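Long-range contacts in phosphoribosylglycinamide synthetase (Anaerococcus prevotii, PDB 4DIM), which is probably an ATP-dependent ligase of the ATP-grasp type, assigned to the phosphoribosylglycinamide synthetase family of purine biosynthesis: residues 8-13 with 74-79; 26-31 with 297-302; 200-205 with 254-259. One frame throughout, in Å; residues are numbered along the deposited sequence.

Contact 1 (8-13 with 74-79); sequences KRLLIL and GAATCC
Leu-10 carries its CG anti to the backbone N (chi1 177°), and from there its CD1 branch lies against the backbone opposite, 3.4 Å from Gly-74 C, and reaches on to Ala-76 CB at 4.2 Å. Gly-74 has no side chain to compete for that face. At the other end, Thr-77 has OG1 anti to its own N (chi1 -166°), which lets the hydroxyl donate to Leu-13 O at 3.1 Å and carry the pairing one residue beyond the backbone bonds. Between these two points the strands run parallel, about 24° apart, in the register Leu-10 to Gly-74, Leu-11 to Ala-75 and Ile-12 to Ala-76. Leu-11 is held at both its N and its O: its N donates to Gly-74 O (3.2 Å) and its O accepts from Ala-76 N (3.0 Å). Leu-13 N then binds Ala-76 O at 2.8 Å, while the bond from Gly-74 N to Arg-9 O is weak. Leu-13 CD1 meets Ala-75 CB at 4.0 Å. This is the edge of the Rossmann-like parallel sheet at the N terminus, where 74-76 is an outermost strand and 9-13 pairs on its other side with 32-37. Ile-12 and Ala-76 face Leu-22 of helix 20-29; Leu-13 and Ala-75 pack on Ile-90 and Leu-87 of helix 84-94.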
ATOM      1  N   LYS A   8      16.690  22.134  -2.221  1.00115.74           N
ATOM      2  CA  LYS A   8      15.676  21.734  -3.211  1.00112.52           C
ATOM      3  C   LYS A   8      14.344  21.567  -2.496  1.00109.57           C
ATOM      4  O   LYS A   8      14.343  21.024  -1.397  1.00107.24           O
ATOM      5  CB  LYS A   8      16.080  20.407  -3.879  1.00113.93           C
ATOM      6  CG  LYS A   8      17.169  20.513  -4.945  1.00122.79           C
ATOM      7  CD  LYS A   8      16.676  20.114  -6.327  1.00125.19           C
ATOM      8  CE  LYS A   8      17.807  19.761  -7.262  1.00132.53           C
ATOM      9  NZ  LYS A   8      17.308  19.275  -8.589  1.00142.47           N
ATOM     10  N   ARG A   9      13.223  21.996  -3.103  1.00103.15           N
ATOM     11  CA  ARG A   9      11.903  21.993  -2.442  1.00 98.84           C
ATOM     12  C   ARG A   9      11.019  20.822  -2.863  1.00 96.29           C
ATOM     13  O   ARG A   9      10.675  20.698  -4.032  1.00 94.89           O
ATOM     14  CB  ARG A   9      11.160  23.325  -2.719  1.00100.62           C
ATOM     15  CG  ARG A   9      11.908  24.571  -2.195  1.00103.15           C
ATOM     16  CD  ARG A   9      11.408  25.888  -2.767  1.00111.11           C
ATOM     17  NE  ARG A   9      10.008  26.174  -2.420  1.00114.16           N
ATOM     18  CZ  ARG A   9       9.592  26.757  -1.292  1.00123.22           C
ATOM     19  NH1 ARG A   9       8.295  26.947  -1.077  1.00 99.85           N
ATOM     20  NH2 ARG A   9      10.468  27.152  -0.369  1.00111.05           N
ATOM     21  N   LEU A  10      10.594  20.000  -1.892  1.00 90.09           N
ATOM     22  CA  LEU A  10       9.744  18.844  -2.168  1.00 87.10           C
ATOM     23  C   LEU A  10       8.494  18.987  -1.400  1.00 87.48           C
ATOM     24  O   LEU A  10       8.573  19.042  -0.182  1.00 87.68           O
ATOM     25  CB  LEU A  10      10.446  17.507  -1.780  1.00 85.21           C
ATOM     26  CG  LEU A  10       9.626  16.212  -1.958  1.00 86.10           C
ATOM     27  CD1 LEU A  10       9.479  15.858  -3.385  1.00 85.57           C
ATOM     28  CD2 LEU A  10      10.225  15.070  -1.169  1.00 88.36           C
ATOM     29  N   LEU A  11       7.346  18.923  -2.074  1.00 81.77           N
ATOM     30  CA  LEU A  11       6.043  18.951  -1.419  1.00 80.32           C
ATOM     31  C   LEU A  11       5.652  17.522  -1.174  1.00 84.05           C
ATOM     32  O   LEU A  11       5.594  16.734  -2.123  1.00 84.12           O
ATOM     33  CB  LEU A  11       4.985  19.680  -2.278  1.00 81.67           C
ATOM     34  CG  LEU A  11       3.506  19.428  -1.914  1.00 85.18           C
ATOM     35  CD1 LEU A  11       3.057  20.292  -0.699  1.00 86.18           C
ATOM     36  CD2 LEU A  11       2.609  19.648  -3.118  1.00 87.45           C
ATOM     37  N   ILE A  12       5.423  17.154   0.083  1.00 80.74           N
ATOM     38  CA  ILE A  12       4.994  15.803   0.393  1.00 78.03           C
ATOM     39  C   ILE A  12       3.515  15.871   0.643  1.00 85.56           C
ATOM     40  O   ILE A  12       3.097  16.571   1.559  1.00 87.34           O
ATOM     41  CB  ILE A  12       5.763  15.168   1.550  1.00 78.89           C
ATOM     42  CG1 ILE A  12       7.254  14.988   1.175  1.00 77.97           C
ATOM     43  CG2 ILE A  12       5.104  13.827   1.908  1.00 75.17           C
ATOM     44  CD1 ILE A  12       8.230  14.868   2.395  1.00 78.83           C
ATOM     45  N   LEU A  13       2.717  15.151  -0.151  1.00 83.90           N
ATOM     46  CA  LEU A  13       1.258  15.167   0.000  1.00 84.70           C
ATOM     47  C   LEU A  13       0.868  14.204   1.091  1.00 85.51           C
ATOM     48  O   LEU A  13       1.022  12.997   0.915  1.00 85.27           O
ATOM     49  CB  LEU A  13       0.551  14.788  -1.303  1.00 85.60           C
ATOM     50  CG  LEU A  13       0.576  15.824  -2.413  1.00 92.94           C
ATOM     51  CD1 LEU A  13       1.915  15.800  -3.157  1.00 95.32           C
ATOM     52  CD2 LEU A  13      -0.509  15.568  -3.402  1.00 94.96           C
ATOM     53  N   GLY A  74       9.956  19.041  -6.830  1.00 97.31           N
ATOM     54  CA  GLY A  74       9.256  17.773  -6.950  1.00 93.87           C
ATOM     55  C   GLY A  74       8.088  17.636  -5.992  1.00 96.58           C
ATOM     56  O   GLY A  74       7.821  18.505  -5.164  1.00 94.36           O
ATOM     57  N   ALA A  75       7.390  16.510  -6.093  1.00 95.18           N
ATOM     58  CA  ALA A  75       6.314  16.171  -5.167  1.00 92.95           C
ATOM     59  C   ALA A  75       6.267  14.670  -4.965  1.00 91.39           C
ATOM     60  O   ALA A  75       6.675  13.880  -5.825  1.00 85.02           O
ATOM     61  CB  ALA A  75       4.966  16.698  -5.630  1.00 94.56           C
ATOM     62  N   ALA A  76       5.846  14.290  -3.770  1.00 90.03           N
ATOM     63  CA  ALA A  76       5.798  12.889  -3.431  1.00 88.87           C
ATOM     64  C   ALA A  76       4.670  12.604  -2.478  1.00 93.70           C
ATOM     65  O   ALA A  76       4.159  13.491  -1.815  1.00 94.21           O
ATOM     66  CB  ALA A  76       7.125  12.471  -2.825  1.00 89.04           C
ATOM     67  N   THR A  77       4.233  11.375  -2.486  1.00 91.55           N
ATOM     68  CA  THR A  77       3.209  10.864  -1.582  1.00 91.19           C
ATOM     69  C   THR A  77       3.686   9.517  -1.253  1.00 96.16           C
ATOM     70  O   THR A  77       4.565   8.996  -1.936  1.00 95.05           O
ATOM     71  CB  THR A  77       1.787  10.906  -2.173  1.00 96.70           C
ATOM     72  OG1 THR A  77       0.827  10.709  -1.116  1.00 98.74           O
ATOM     73  CG2 THR A  77       1.567   9.879  -3.250  1.00 92.56           C
ATOM     74  N   CYS A  78       3.182   8.966  -0.179  1.00 95.32           N
ATOM     75  CA  CYS A  78       3.621   7.662   0.232  1.00 95.00           C
ATOM     76  C   CYS A  78       2.627   7.105   1.221  1.00 96.71           C
ATOM     77  O   CYS A  78       1.873   7.863   1.827  1.00 96.11           O
ATOM     78  CB  CYS A  78       5.053   7.748   0.793  1.00 97.17           C
ATOM     79  SG  CYS A  78       5.202   7.728   2.608  1.00102.83           S
ATOM     80  N   CYS A  79       2.507   5.773   1.231  1.00 93.34           N
ATOM     81  CA  CYS A  79       1.753   4.959   2.169  1.00 93.40           C
ATOM     82  C   CYS A  79       0.231   5.113   2.115  1.00 96.57           C
ATOM     83  O   CYS A  79      -0.435   4.391   2.847  1.00 97.33           O
ATOM     84  CB  CYS A  79       2.290   5.199   3.579  1.00 95.64           C
ATOM     85  SG  CYS A  79       4.049   4.722   3.773  1.00100.63           S
TER

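Contact 2 (26-31 with 297-302); sequences AKELGI and YYKMIA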
ATOM      1  N   ALA A  26      14.090  13.008   3.310  1.00 84.99           N
ATOM      2  CA  ALA A  26      14.220  14.337   2.684  1.00 86.90           C
ATOM      3  C   ALA A  26      15.103  15.275   3.537  1.00 92.64           C
ATOM      4  O   ALA A  26      15.973  15.945   2.998  1.00 94.47           O
ATOM      5  CB  ALA A  26      12.849  14.945   2.498  1.00 86.58           C
ATOM      6  N   LYS A  27      14.925  15.280   4.865  1.00 89.67           N
ATOM      7  CA  LYS A  27      15.775  16.096   5.747  1.00 91.87           C
ATOM      8  C   LYS A  27      17.233  15.592   5.678  1.00 97.94           C
ATOM      9  O   LYS A  27      18.115  16.392   5.407  1.00100.75           O
ATOM     10  CB  LYS A  27      15.263  16.062   7.204  1.00 94.14           C
ATOM     11  CG  LYS A  27      15.806  17.202   8.058  1.00115.54           C
ATOM     12  CD  LYS A  27      15.218  17.254   9.471  1.00123.93           C
ATOM     13  CE  LYS A  27      15.528  18.569  10.170  1.00129.91           C
ATOM     14  NZ  LYS A  27      15.646  18.423  11.658  1.00131.56           N
ATOM     15  N   GLU A  28      17.472  14.262   5.828  1.00 93.01           N
ATOM     16  CA  GLU A  28      18.822  13.677   5.761  1.00 94.54           C
ATOM     17  C   GLU A  28      19.544  14.050   4.441  1.00 98.23           C
ATOM     18  O   GLU A  28      20.760  14.242   4.433  1.00 98.86           O
ATOM     19  CB  GLU A  28      18.778  12.142   5.910  1.00 94.52           C
ATOM     20  CG  GLU A  28      18.551  11.641   7.330  1.00106.85           C
ATOM     21  CD  GLU A  28      18.596  10.126   7.463  1.00130.09           C
ATOM     22  OE1 GLU A  28      19.639   9.592   7.910  1.00136.16           O
ATOM     23  OE2 GLU A  28      17.611   9.464   7.065  1.00122.90           O
ATOM     24  N   LEU A  29      18.787  14.136   3.335  1.00 92.70           N
ATOM     25  CA  LEU A  29      19.314  14.537   2.026  1.00 92.29           C
ATOM     26  C   LEU A  29      19.582  16.052   1.890  1.00 95.53           C
ATOM     27  O   LEU A  29      20.205  16.453   0.924  1.00 96.48           O
ATOM     28  CB  LEU A  29      18.320  14.146   0.923  1.00 89.45           C
ATOM     29  CG  LEU A  29      18.165  12.675   0.620  1.00 90.81           C
ATOM     30  CD1 LEU A  29      17.050  12.464  -0.353  1.00 89.58           C
ATOM     31  CD2 LEU A  29      19.415  12.091   0.050  1.00 90.70           C
ATOM     32  N   GLY A  30      19.062  16.866   2.797  1.00 92.32           N
ATOM     33  CA  GLY A  30      19.176  18.320   2.749  1.00 94.49           C
ATOM     34  C   GLY A  30      18.091  19.001   1.928  1.00 98.11           C
ATOM     35  O   GLY A  30      18.320  20.096   1.427  1.00101.15           O
ATOM     36  N   ILE A  31      16.885  18.392   1.815  1.00 91.88           N
ATOM     37  CA  ILE A  31      15.752  18.908   1.020  1.00 90.85           C
ATOM     38  C   ILE A  31      14.865  19.762   1.919  1.00 96.41           C
ATOM     39  O   ILE A  31      14.649  19.409   3.073  1.00 96.49           O
ATOM     40  CB  ILE A  31      14.942  17.714   0.362  1.00 89.59           C
ATOM     41  CG1 ILE A  31      15.798  16.933  -0.630  1.00 88.90           C
ATOM     42  CG2 ILE A  31      13.621  18.147  -0.320  1.00 89.24           C
ATOM     43  CD1 ILE A  31      15.088  15.734  -1.223  1.00 92.53           C
ATOM     44  N   TYR A 297      15.407   3.405   0.694  1.00 75.64           N
ATOM     45  CA  TYR A 297      14.294   3.429  -0.230  1.00 74.07           C
ATOM     46  C   TYR A 297      13.486   4.712  -0.133  1.00 80.09           C
ATOM     47  O   TYR A 297      13.101   5.225  -1.176  1.00 82.92           O
ATOM     48  CB  TYR A 297      13.442   2.210   0.056  1.00 74.37           C
ATOM     49  CG  TYR A 297      12.383   1.924  -0.968  1.00 76.18           C
ATOM     50  CD1 TYR A 297      12.704   1.807  -2.313  1.00 80.01           C
ATOM     51  CD2 TYR A 297      11.083   1.621  -0.582  1.00 74.60           C
ATOM     52  CE1 TYR A 297      11.744   1.445  -3.255  1.00 81.42           C
ATOM     53  CE2 TYR A 297      10.107   1.314  -1.518  1.00 74.49           C
ATOM     54  CZ  TYR A 297      10.444   1.198  -2.854  1.00 79.31           C
ATOM     55  OH  TYR A 297       9.505   0.811  -3.773  1.00 82.85           O
ATOM     56  N   TYR A 298      13.313   5.316   1.067  1.00 75.11           N
ATOM     57  CA  TYR A 298      12.713   6.652   1.122  1.00 74.19           C
ATOM     58  C   TYR A 298      13.567   7.655   0.416  1.00 80.20           C
ATOM     59  O   TYR A 298      13.027   8.654  -0.037  1.00 84.65           O
ATOM     60  CB  TYR A 298      12.475   7.145   2.533  1.00 74.79           C
ATOM     61  CG  TYR A 298      11.394   6.407   3.307  1.00 76.44           C
ATOM     62  CD1 TYR A 298      10.047   6.545   2.973  1.00 75.76           C
ATOM     63  CD2 TYR A 298      11.713   5.607   4.407  1.00 77.05           C
ATOM     64  CE1 TYR A 298       9.056   5.889   3.700  1.00 72.86           C
ATOM     65  CE2 TYR A 298      10.734   4.930   5.117  1.00 75.51           C
ATOM     66  CZ  TYR A 298       9.403   5.142   4.818  1.00 79.11           C
ATOM     67  OH  TYR A 298       8.466   4.580   5.651  1.00 79.85           O
ATOM     68  N   LYS A 299      14.887   7.448   0.368  1.00 76.74           N
ATOM     69  CA  LYS A 299      15.818   8.350  -0.308  1.00 79.06           C
ATOM     70  C   LYS A 299      15.701   8.192  -1.788  1.00 83.47           C
ATOM     71  O   LYS A 299      15.825   9.176  -2.489  1.00 84.98           O
ATOM     72  CB  LYS A 299      17.267   8.125   0.141  1.00 82.59           C
ATOM     73  CG  LYS A 299      17.519   8.727   1.504  1.00 84.75           C
ATOM     74  CD  LYS A 299      18.955   8.713   1.879  1.00 83.61           C
ATOM     75  CE  LYS A 299      19.126   9.331   3.239  1.00 85.07           C
ATOM     76  NZ  LYS A 299      20.521   9.248   3.721  1.00 98.23           N
HETATM   77  N   MSE A 300      15.419   6.969  -2.264  1.00 79.49           N
HETATM   78  CA  MSE A 300      15.201   6.675  -3.687  1.00 78.77           C
HETATM   79  C   MSE A 300      13.917   7.338  -4.131  1.00 84.75           C
HETATM   80  O   MSE A 300      13.873   7.946  -5.205  1.00 88.08           O
HETATM   81  CB  MSE A 300      15.124   5.153  -3.954  1.00 78.10           C
HETATM   82  CG  MSE A 300      16.466   4.459  -3.894  1.00 81.92           C
HETATM   83 SE   MSE A 300      16.380   2.563  -3.816  0.75 83.31          SE
HETATM   84  CE  MSE A 300      15.570   2.326  -5.557  1.00 79.52           C
ATOM     85  N   ILE A 301      12.894   7.304  -3.252  1.00 78.61           N
ATOM     86  CA  ILE A 301      11.604   7.947  -3.536  1.00 76.39           C
ATOM     87  C   ILE A 301      11.766   9.476  -3.605  1.00 79.07           C
ATOM     88  O   ILE A 301      11.314  10.092  -4.567  1.00 79.03           O
ATOM     89  CB  ILE A 301      10.570   7.525  -2.486  1.00 76.24           C
ATOM     90  CG1 ILE A 301      10.222   6.036  -2.663  1.00 73.18           C
ATOM     91  CG2 ILE A 301       9.310   8.397  -2.570  1.00 77.87           C
ATOM     92  CD1 ILE A 301       9.447   5.449  -1.525  1.00 74.52           C
ATOM     93  N   ALA A 302      12.375  10.067  -2.589  1.00 76.11           N
ATOM     94  CA  ALA A 302      12.549  11.525  -2.480  1.00 79.45           C
ATOM     95  C   ALA A 302      13.449  12.080  -3.556  1.00 87.01           C
ATOM     96  O   ALA A 302      13.147  13.129  -4.110  1.00 91.52           O
ATOM     97  CB  ALA A 302      13.134  11.886  -1.112  1.00 80.87           C
TER
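Leu-29 and Ile-31 bracket Gly-30, whose positive phi (87°) ends helix 20-29 in a Schellman motif with Ile-31 N bonded back to Ala-26 O at 2.9 Å; across the contact, on helix 297-305, Leu-29 meets Lys-299 and Ala-302, three residues apart, and Ile-31 only Ala-302. Of 26-31, Leu-29 does most of the touching. Its CD1 branch rests 4.0 Å from Ala-302 CB, while CD2 lies 3.9 Å from Lys-299 CD, so one methyl goes to the alanine and the other lies against CG and CD of the lysine. The Leu-29 and Lys-299 chains cross obliquely. Ile-31 adds its CD1 tip, 4.3 Å from Ala-302 CB. Helix 20-29 is the helix of the first beta-alpha-beta unit of the Rossmann-like N-terminal part, joining strand 9-13 to strand 32-37, and here its C-terminal end docks on a helix from much later in the chain. Lys-299 runs extended beyond CG, and its CE passes Glu-28 CB at 3.9 Å, the two chains at about a right angle. Glu-28 OE1 stays 4.3 Å from Lys-299 NZ, too far for a salt bridge; the ammonium pairs instead with Glu-296. An alanine in place of Lys-299 would probably leave Glu-296 without its salt-bridge mate and open a gap beside CG and CD2 of Leu-29. Phe-313 of helix 311-314 touches both Leu-29 and Lys-299, while Tyr-298 and Ile-301 lean on Leu-22, further back along helix 20-29.

Contact 3 (200-205 with 254-259); sequences AFVYKN and GLNNCA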
ATOM      1  N   ALA A 200       7.352  -2.773  -5.726  1.00 62.30           N
ATOM      2  CA  ALA A 200       8.160  -2.619  -6.911  1.00 63.93           C
ATOM      3  C   ALA A 200       8.526  -1.165  -7.055  1.00 72.59           C
ATOM      4  O   ALA A 200       8.102  -0.329  -6.261  1.00 71.66           O
ATOM      5  CB  ALA A 200       7.459  -3.158  -8.151  1.00 63.64           C
ATOM      6  N   PHE A 201       9.418  -0.892  -7.970  1.00 72.90           N
ATOM      7  CA  PHE A 201       9.882   0.463  -8.187  1.00 74.88           C
ATOM      8  C   PHE A 201      10.189   0.583  -9.660  1.00 80.79           C
ATOM      9  O   PHE A 201      10.907  -0.267 -10.180  1.00 80.12           O
ATOM     10  CB  PHE A 201      11.116   0.722  -7.310  1.00 76.71           C
ATOM     11  CG  PHE A 201      11.575   2.150  -7.251  1.00 80.41           C
ATOM     12  CD1 PHE A 201      11.221   2.967  -6.187  1.00 83.12           C
ATOM     13  CD2 PHE A 201      12.438   2.653  -8.206  1.00 85.59           C
ATOM     14  CE1 PHE A 201      11.701   4.268  -6.098  1.00 85.24           C
ATOM     15  CE2 PHE A 201      12.889   3.964  -8.133  1.00 89.75           C
ATOM     16  CZ  PHE A 201      12.536   4.751  -7.066  1.00 87.33           C
ATOM     17  N   VAL A 202       9.593   1.574 -10.337  1.00 78.74           N
ATOM     18  CA  VAL A 202       9.814   1.810 -11.762  1.00 80.26           C
ATOM     19  C   VAL A 202      10.500   3.214 -11.978  1.00 82.57           C
ATOM     20  O   VAL A 202      10.070   4.209 -11.437  1.00 79.39           O
ATOM     21  CB  VAL A 202       8.515   1.593 -12.600  1.00 83.94           C
ATOM     22  CG1 VAL A 202       7.350   2.435 -12.116  1.00 83.73           C
ATOM     23  CG2 VAL A 202       8.768   1.802 -14.093  1.00 87.06           C
ATOM     24  N   TYR A 203      11.591   3.252 -12.752  1.00 83.37           N
ATOM     25  CA  TYR A 203      12.343   4.496 -13.057  1.00 86.49           C
ATOM     26  C   TYR A 203      12.796   4.500 -14.506  1.00 91.77           C
ATOM     27  O   TYR A 203      13.543   3.613 -14.913  1.00 91.92           O
ATOM     28  CB  TYR A 203      13.564   4.590 -12.138  1.00 87.04           C
ATOM     29  CG  TYR A 203      14.517   5.711 -12.480  1.00 90.22           C
ATOM     30  CD1 TYR A 203      14.130   7.036 -12.357  1.00 93.58           C
ATOM     31  CD2 TYR A 203      15.846   5.449 -12.804  1.00 91.52           C
ATOM     32  CE1 TYR A 203      15.025   8.075 -12.600  1.00 97.18           C
ATOM     33  CE2 TYR A 203      16.753   6.479 -13.026  1.00 94.20           C
ATOM     34  CZ  TYR A 203      16.332   7.791 -12.949  1.00 99.23           C
ATOM     35  OH  TYR A 203      17.210   8.827 -13.129  1.00102.95           O
ATOM     36  N   LYS A 204      12.355   5.486 -15.280  1.00 90.33           N
ATOM     37  CA  LYS A 204      12.674   5.603 -16.710  1.00 93.51           C
ATOM     38  C   LYS A 204      12.282   4.304 -17.436  1.00 99.85           C
ATOM     39  O   LYS A 204      13.021   3.787 -18.274  1.00102.63           O
ATOM     40  CB  LYS A 204      14.149   5.962 -16.937  1.00 96.06           C
ATOM     41  CG  LYS A 204      14.537   7.316 -16.371  1.00 99.70           C
ATOM     42  CD  LYS A 204      16.047   7.512 -16.490  1.00106.92           C
ATOM     43  CE  LYS A 204      16.485   8.947 -16.304  1.00118.64           C
ATOM     44  NZ  LYS A 204      16.463   9.694 -17.583  1.00137.19           N
ATOM     45  N   ASN A 205      11.131   3.758 -17.037  1.00 95.82           N
ATOM     46  CA  ASN A 205      10.463   2.581 -17.583  1.00 95.68           C
ATOM     47  C   ASN A 205      11.201   1.238 -17.307  1.00 99.88           C
ATOM     48  O   ASN A 205      10.767   0.206 -17.818  1.00 99.94           O
ATOM     49  CB  ASN A 205      10.158   2.789 -19.081  1.00 95.17           C
ATOM     50  CG  ASN A 205       9.069   3.845 -19.285  1.00124.88           C
ATOM     51  OD1 ASN A 205       8.037   3.861 -18.591  1.00121.12           O
ATOM     52  ND2 ASN A 205       9.262   4.772 -20.212  1.00122.73           N
ATOM     53  N   GLY A 254       0.848   1.840 -17.677  1.00 89.96           N
ATOM     54  CA  GLY A 254       1.701   2.988 -17.959  1.00 91.06           C
ATOM     55  C   GLY A 254       2.287   3.691 -16.748  1.00 93.28           C
ATOM     56  O   GLY A 254       2.513   4.908 -16.791  1.00 93.56           O
ATOM     57  N   LEU A 255       2.571   2.936 -15.671  1.00 86.43           N
ATOM     58  CA  LEU A 255       3.154   3.535 -14.491  1.00 85.97           C
ATOM     59  C   LEU A 255       4.621   3.822 -14.706  1.00 90.17           C
ATOM     60  O   LEU A 255       5.303   3.002 -15.308  1.00 92.31           O
ATOM     61  CB  LEU A 255       3.003   2.646 -13.260  1.00 84.58           C
ATOM     62  CG  LEU A 255       1.663   2.662 -12.561  1.00 90.81           C
ATOM     63  CD1 LEU A 255       0.724   1.737 -13.239  1.00 93.69           C
ATOM     64  CD2 LEU A 255       1.795   2.179 -11.155  1.00 93.80           C
ATOM     65  N   ASN A 256       5.130   4.951 -14.182  1.00 85.38           N
ATOM     66  CA  ASN A 256       6.548   5.250 -14.276  1.00 86.18           C
ATOM     67  C   ASN A 256       6.994   6.231 -13.194  1.00 89.20           C
ATOM     68  O   ASN A 256       6.177   6.947 -12.627  1.00 87.91           O
ATOM     69  CB  ASN A 256       6.866   5.805 -15.660  1.00 90.64           C
ATOM     70  CG  ASN A 256       8.327   5.849 -15.995  1.00101.77           C
ATOM     71  OD1 ASN A 256       9.121   5.060 -15.481  1.00100.35           O
ATOM     72  ND2 ASN A 256       8.732   6.814 -16.809  1.00 89.18           N
ATOM     73  N   ASN A 257       8.292   6.215 -12.876  1.00 86.67           N
ATOM     74  CA  ASN A 257       8.938   7.139 -11.946  1.00 86.51           C
ATOM     75  C   ASN A 257       8.162   7.208 -10.629  1.00 87.11           C
ATOM     76  O   ASN A 257       7.872   8.282 -10.068  1.00 86.75           O
ATOM     77  CB  ASN A 257       9.066   8.512 -12.576  1.00 91.21           C
ATOM     78  CG  ASN A 257       9.874   8.553 -13.869  1.00103.07           C
ATOM     79  OD1 ASN A 257      10.780   7.754 -14.088  1.00 92.33           O
ATOM     80  ND2 ASN A 257       9.616   9.536 -14.725  1.00 99.30           N
ATOM     81  N   CYS A 258       7.844   6.021 -10.146  1.00 79.85           N
ATOM     82  CA  CYS A 258       7.090   5.835  -8.933  1.00 76.69           C
ATOM     83  C   CYS A 258       7.427   4.525  -8.309  1.00 75.90           C
ATOM     84  O   CYS A 258       7.843   3.590  -8.987  1.00 69.75           O
ATOM     85  CB  CYS A 258       5.586   5.925  -9.207  1.00 77.40           C
ATOM     86  SG  CYS A 258       4.935   4.631 -10.302  1.00 81.69           S
ATOM     87  N   ALA A 259       7.200   4.464  -6.977  1.00 75.33           N
ATOM     88  CA  ALA A 259       7.265   3.229  -6.197  1.00 72.77           C
ATOM     89  C   ALA A 259       5.897   2.615  -6.386  1.00 75.29           C
ATOM     90  O   ALA A 259       4.950   3.351  -6.642  1.00 77.37           O
ATOM     91  CB  ALA A 259       7.568   3.544  -4.741  1.00 72.63           C
TER
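Asn-257 and Cys-258 both face Val-202, a G1 beta bulge in which Asn-257 takes up the positive phi (50°) where glycine is common. The bulge lets two neighbouring asparagines reach the end of the facing strand. Although Asn-257 starts out away from 200-205, its OD1 comes back to accept a nearly straight bond from Lys-204 N (3.0 Å, 173° at the hydrogen). Asn-256 has CG anti to its backbone N, and its OD1 takes the next amide, Asn-205 N, at 2.9 Å, with that donor standing well above the carbonyl plane. Two side-chain oxygens thus hold successive backbone N-H groups of Lys-204 and Asn-205, the two residues of the tight turn, with type I' backbone angles, that links strand 194-203 to strand 206-219. The amide planes of Asn-205 and Asn-256 are nearly parallel (19° apart), though the two side chains cross at about a right angle, and Asn-205 OD1 lies 3.3 Å from Asn-256 CG. The strands belong to the large antiparallel sheet of the ATP-grasp fold. In it Val-202 and Cys-258 form a hydrogen-bonded pair, Val-202 N to Cys-258 O at 3.0 Å and Cys-258 N to Val-202 O at 3.1 Å. Val-202 divides its methyls: CG1 meets Cys-258 SG at 3.7 Å, while CG2 lies 3.6 Å from Asn-256 OD1, and Ile-250 of helix 236-253 covers the same side chain. On the other face of the sheet Phe-201 brings CD1 to Ala-259 CB at 4.0 Å, with Met-300 and Met-304 of helix 297-305 packed against the phenyl ring.

From the N terminus, strand 9-13 opens contact 1 and the end of helix 20-29 then opens contact 2 before strand 74-76 closes contact 1, so these two loops cross. Contact 3 opens and closes later, at 200-205 and 254-259, and lies wholly inside the long loop that 297-302 finally closes. Contact 1 is a strand pairing within the N-terminal parallel sheet, contact 3 one within the large antiparallel sheet, and helix 297-305 bridges them. Ile-31 CG2 packs on Leu-10 CB at 3.6 Å, joining contacts 1 and 2, and Tyr-297 reaches Ala-200, Phe-201 and Ala-259, joining contacts 2 and 3. Contacts 1 and 3 do not touch, their nearest atoms being about 7 Å apart.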